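PDB 2IA0: putative HTH-type transcriptional regulator PF0864 from Pyrococcus furiosus, which probably binds specific DNA sequences as a dimeric transcriptional regulator of the AsnC family. Local coordinates for the interface of chains A and B. Sequence-based numbering; all coordinates share one arbitrary frame. Chains: chain A/B, Putative HTH-type transcriptional regulator PF0864.

Contact 1: the interface of chains A and B. Residues chain A 24, 27; chain B 66, 68, 167, 169-171.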
# COMPACT_ATOMS: atom_id res chain seq x y z
N ARG A 24 11.89 12.30 -4.19
CA ARG A 24 10.75 12.44 -5.12
C ARG A 24 11.02 11.74 -6.42
O ARG A 24 10.20 10.95 -6.87
CB ARG A 24 10.43 13.90 -5.39
CG ARG A 24 9.77 14.61 -4.24
CD ARG A 24 9.69 16.11 -4.51
NE ARG A 24 8.62 16.70 -3.72
CZ ARG A 24 8.77 17.67 -2.82
NH1 ARG A 24 7.70 18.12 -2.16
NH2 ARG A 24 9.96 18.22 -2.60
N LYS A 27 11.28 7.97 -5.91
CA LYS A 27 9.90 7.49 -5.77
C LYS A 27 9.28 7.43 -7.15
O LYS A 27 8.72 6.41 -7.52
CB LYS A 27 9.06 8.43 -4.89
CG LYS A 27 9.11 8.14 -3.40
CD LYS A 27 8.32 9.16 -2.56
CE LYS A 27 6.81 9.02 -2.80
NZ LYS A 27 6.32 7.67 -2.37
N ILE B 66 10.92 3.32 -4.46
CA ILE B 66 11.53 3.14 -3.14
C ILE B 66 10.47 3.13 -2.04
O ILE B 66 9.39 3.71 -2.19
CB ILE B 66 12.59 4.27 -2.80
CG1 ILE B 66 11.98 5.67 -2.90
CG2 ILE B 66 13.88 4.12 -3.64
CD1 ILE B 66 12.78 6.75 -2.18
N LEU B 68 9.94 4.55 1.67
CA LEU B 68 10.39 5.51 2.69
C LEU B 68 10.26 4.95 4.12
O LEU B 68 9.37 4.15 4.42
CB LEU B 68 9.60 6.82 2.60
CG LEU B 68 9.52 7.59 1.27
CD1 LEU B 68 8.59 8.78 1.47
CD2 LEU B 68 10.91 8.03 0.71
N PHE B 167 5.47 3.19 1.33
CA PHE B 167 5.23 3.22 -0.10
C PHE B 167 4.33 4.38 -0.51
O PHE B 167 4.62 5.07 -1.47
CB PHE B 167 4.63 1.90 -0.59
CG PHE B 167 4.15 1.95 -2.01
CD1 PHE B 167 5.05 1.97 -3.07
CD2 PHE B 167 2.78 2.03 -2.30
CE1 PHE B 167 4.60 2.06 -4.39
CE2 PHE B 167 2.32 2.11 -3.61
CZ PHE B 167 3.22 2.12 -4.66
N ALA B 169 3.56 7.03 1.29
CA ALA B 169 3.91 8.29 1.91
C ALA B 169 4.58 9.23 0.90
O ALA B 169 5.40 8.81 0.08
CB ALA B 169 4.82 8.05 3.11
N GLU B 170 4.21 10.51 0.95
CA GLU B 170 4.77 11.47 -0.01
C GLU B 170 5.87 12.43 0.54
O GLU B 170 6.05 12.57 1.75
CB GLU B 170 3.63 12.22 -0.75
CG GLU B 170 4.08 12.99 -2.03
CD GLU B 170 4.78 12.11 -3.08
OE1 GLU B 170 4.21 11.03 -3.41
OE2 GLU B 170 5.87 12.50 -3.59
N VAL B 171 6.61 13.00 -0.41
CA VAL B 171 7.62 14.08 -0.25
C VAL B 171 9.00 13.55 0.14
O VAL B 171 9.65 12.92 -0.71
CB VAL B 171 7.16 15.28 0.63
CG1 VAL B 171 8.35 16.15 1.02
CG2 VAL B 171 6.12 16.13 -0.11

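Contact 2: the interface of chains A and B. Residues chain A 79, 153-155; chain B 114-116, 122.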
# COMPACT_ATOMS: atom_id res chain seq x y z
N LEU A 79 -12.05 -4.38 0.87
CA LEU A 79 -11.62 -4.11 2.22
C LEU A 79 -12.62 -4.78 3.19
O LEU A 79 -13.82 -4.74 2.98
CB LEU A 79 -11.56 -2.60 2.42
CG LEU A 79 -11.50 -2.06 3.85
CD1 LEU A 79 -10.06 -2.22 4.39
CD2 LEU A 79 -11.95 -0.61 3.83
N PHE A 153 -16.27 -3.90 1.88
CA PHE A 153 -16.25 -2.76 0.98
C PHE A 153 -15.42 -3.12 -0.23
O PHE A 153 -14.20 -3.09 -0.17
CB PHE A 153 -15.66 -1.53 1.67
CG PHE A 153 -16.33 -1.20 2.96
CD1 PHE A 153 -17.60 -0.60 2.96
CD2 PHE A 153 -15.73 -1.50 4.17
CE1 PHE A 153 -18.25 -0.31 4.16
CE2 PHE A 153 -16.36 -1.22 5.37
CZ PHE A 153 -17.64 -0.62 5.37
N PRO A 154 -16.08 -3.50 -1.33
CA PRO A 154 -15.44 -3.71 -2.65
C PRO A 154 -14.77 -2.41 -3.14
O PRO A 154 -15.35 -1.34 -3.00
CB PRO A 154 -16.61 -4.02 -3.57
CG PRO A 154 -17.79 -4.34 -2.68
CD PRO A 154 -17.54 -3.72 -1.35
N ILE A 155 -13.56 -2.51 -3.68
CA ILE A 155 -12.90 -1.34 -4.24
C ILE A 155 -13.33 -1.24 -5.71
O ILE A 155 -12.97 -2.07 -6.54
CB ILE A 155 -11.33 -1.39 -4.12
CG1 ILE A 155 -10.88 -1.88 -2.73
CG2 ILE A 155 -10.72 -0.02 -4.35
CD1 ILE A 155 -11.41 -1.11 -1.52
N ALA B 114 -10.28 5.76 -2.64
CA ALA B 114 -10.94 4.76 -3.45
C ALA B 114 -12.45 4.94 -3.39
O ALA B 114 -13.02 5.31 -2.34
CB ALA B 114 -10.60 3.39 -2.94
N LYS B 115 -13.12 4.61 -4.49
CA LYS B 115 -14.58 4.52 -4.49
C LYS B 115 -15.00 3.08 -4.12
O LYS B 115 -14.29 2.13 -4.40
CB LYS B 115 -15.14 4.97 -5.83
CG LYS B 115 -16.65 5.14 -5.90
CD LYS B 115 -17.07 5.66 -7.26
CE LYS B 115 -18.59 5.66 -7.38
NZ LYS B 115 -19.06 6.08 -8.72
N SER B 116 -16.15 2.94 -3.48
CA SER B 116 -16.67 1.62 -3.14
C SER B 116 -18.16 1.61 -3.40
O SER B 116 -18.92 2.36 -2.78
CB SER B 116 -16.38 1.28 -1.67
OG SER B 116 -16.88 -0.01 -1.33
N ILE B 122 -13.43 5.36 0.46
CA ILE B 122 -12.42 4.89 1.40
C ILE B 122 -11.17 5.77 1.28
O ILE B 122 -10.69 6.01 0.18
CB ILE B 122 -12.07 3.38 1.17
CG1 ILE B 122 -13.32 2.49 1.32
CG2 ILE B 122 -11.03 2.92 2.16
CD1 ILE B 122 -13.26 1.22 0.49

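Contact 1: the interface of chains A and B
The first helix of the winged helix-turn-helix region, 17-26 of chain A, ends here against the C-terminal tail of chain B. A:Lys27, just past that helix, reaches into chain B, and A:Arg24 lies one turn back. The A:Lys27 chain runs straight at first, then bends at chi3 (70°) and chi4 (62°), which turns its terminal amine, NZ, toward the tail backbone. NZ donates a hydrogen bond of 2.8 Å to the backbone O of B:Ala169. The C=O...N angle is 157°, with the donor tilted out of the carbonyl plane. The backbone O of B:Phe167 is 3.2 Å from the same NZ. The B:Glu170 side chain slants across the lysine, and its carboxylate OE1 lies 3.3 Å from A:Lys27 CE. OE1 is 4.1 Å from A:Lys27 NZ, too far for a salt bridge, but the opposite charges probably attract. Lower on the lysine, CG packs on B:Ile66 CG1 at 3.8 Å, and CD meets B:Leu68 CD1 at 4.1 Å. Both side chains come from strand 61-68 and cross the lysine at about a right angle. At the far end, A:Arg24 lies side by side with B:Val171, the last residue. The valine methyl CG2 is 3.3 Å from guanidinium NH1. The site ties the DNA-binding region of one subunit to strand 61-68 and the C-terminal tail of the other, and probably helps set how that region is held in the dimer.

Contact 2: the interface of chains A and B
B:Ile122, on strand 120-127, reaches across to chain A where strand 149-154 ends. From CB this side chain sends out two branches. CG1 lies anti to the carbonyl carbon (chi1 -59°) and carries CD1 toward chain A. CG2 is the other branch, and it meets the methyl CD2 of A:Leu79 at 4.0 Å. The two side chains run antiparallel as they pass. The tip, CD1, does more of the touching. It lies 3.6 Å from CD1 of A:Ile155, and the two isoleucines lie roughly perpendicular. The same CD1 also meets CB of A:Phe153 at 3.8 Å. The phenylalanine thus offers the base of its side chain to this methyl. CD1 touches the leucine methyl too, 4.0 Å from A:Leu79 CD2. A:Ile155 has a second apolar contact through its other branch. Its CG2 is 3.7 Å from the CB methyl of B:Ala114, on strand 110-116.

Next to this apolar group is a polar link. The hydroxyl OG of B:Ser116 donates a hydrogen bond of 2.6 Å to the backbone O of A:Pro154. OG stands opposite the serine backbone N (chi1 -180°), which extends it toward chain A. The C=O...O angle is 142°, and the donor is tilted somewhat from the carbonyl plane. B:Ser116 OG also lies 3.6 Å from A:Phe153 CB, so the hydroxyl borders the apolar group. The patch sits in the C-terminal dimeric alpha+beta barrel region. Strands 110-116 and 120-127 of chain B face strand 76-84 and the end of strand 149-154 of chain A, joining the two subunits.

Contact 1 and contact 2 belong to the same two-fold symmetric interface, with their C-alpha centres about 23 Å apart. They share no residues. Contact 1 joins the DNA-binding region of chain A to strand 61-68 and the C-terminal tail of chain B. Contact 2 joins strands of the C-terminal alpha+beta region. Each has a twin with the chains exchanged. The subunits are therefore joined at two separate places, by polar and apolar contacts in each case. Dimerisation may thus fix both the barrel and the position of the DNA-binding regions, though the structure alone does not show DNA binding.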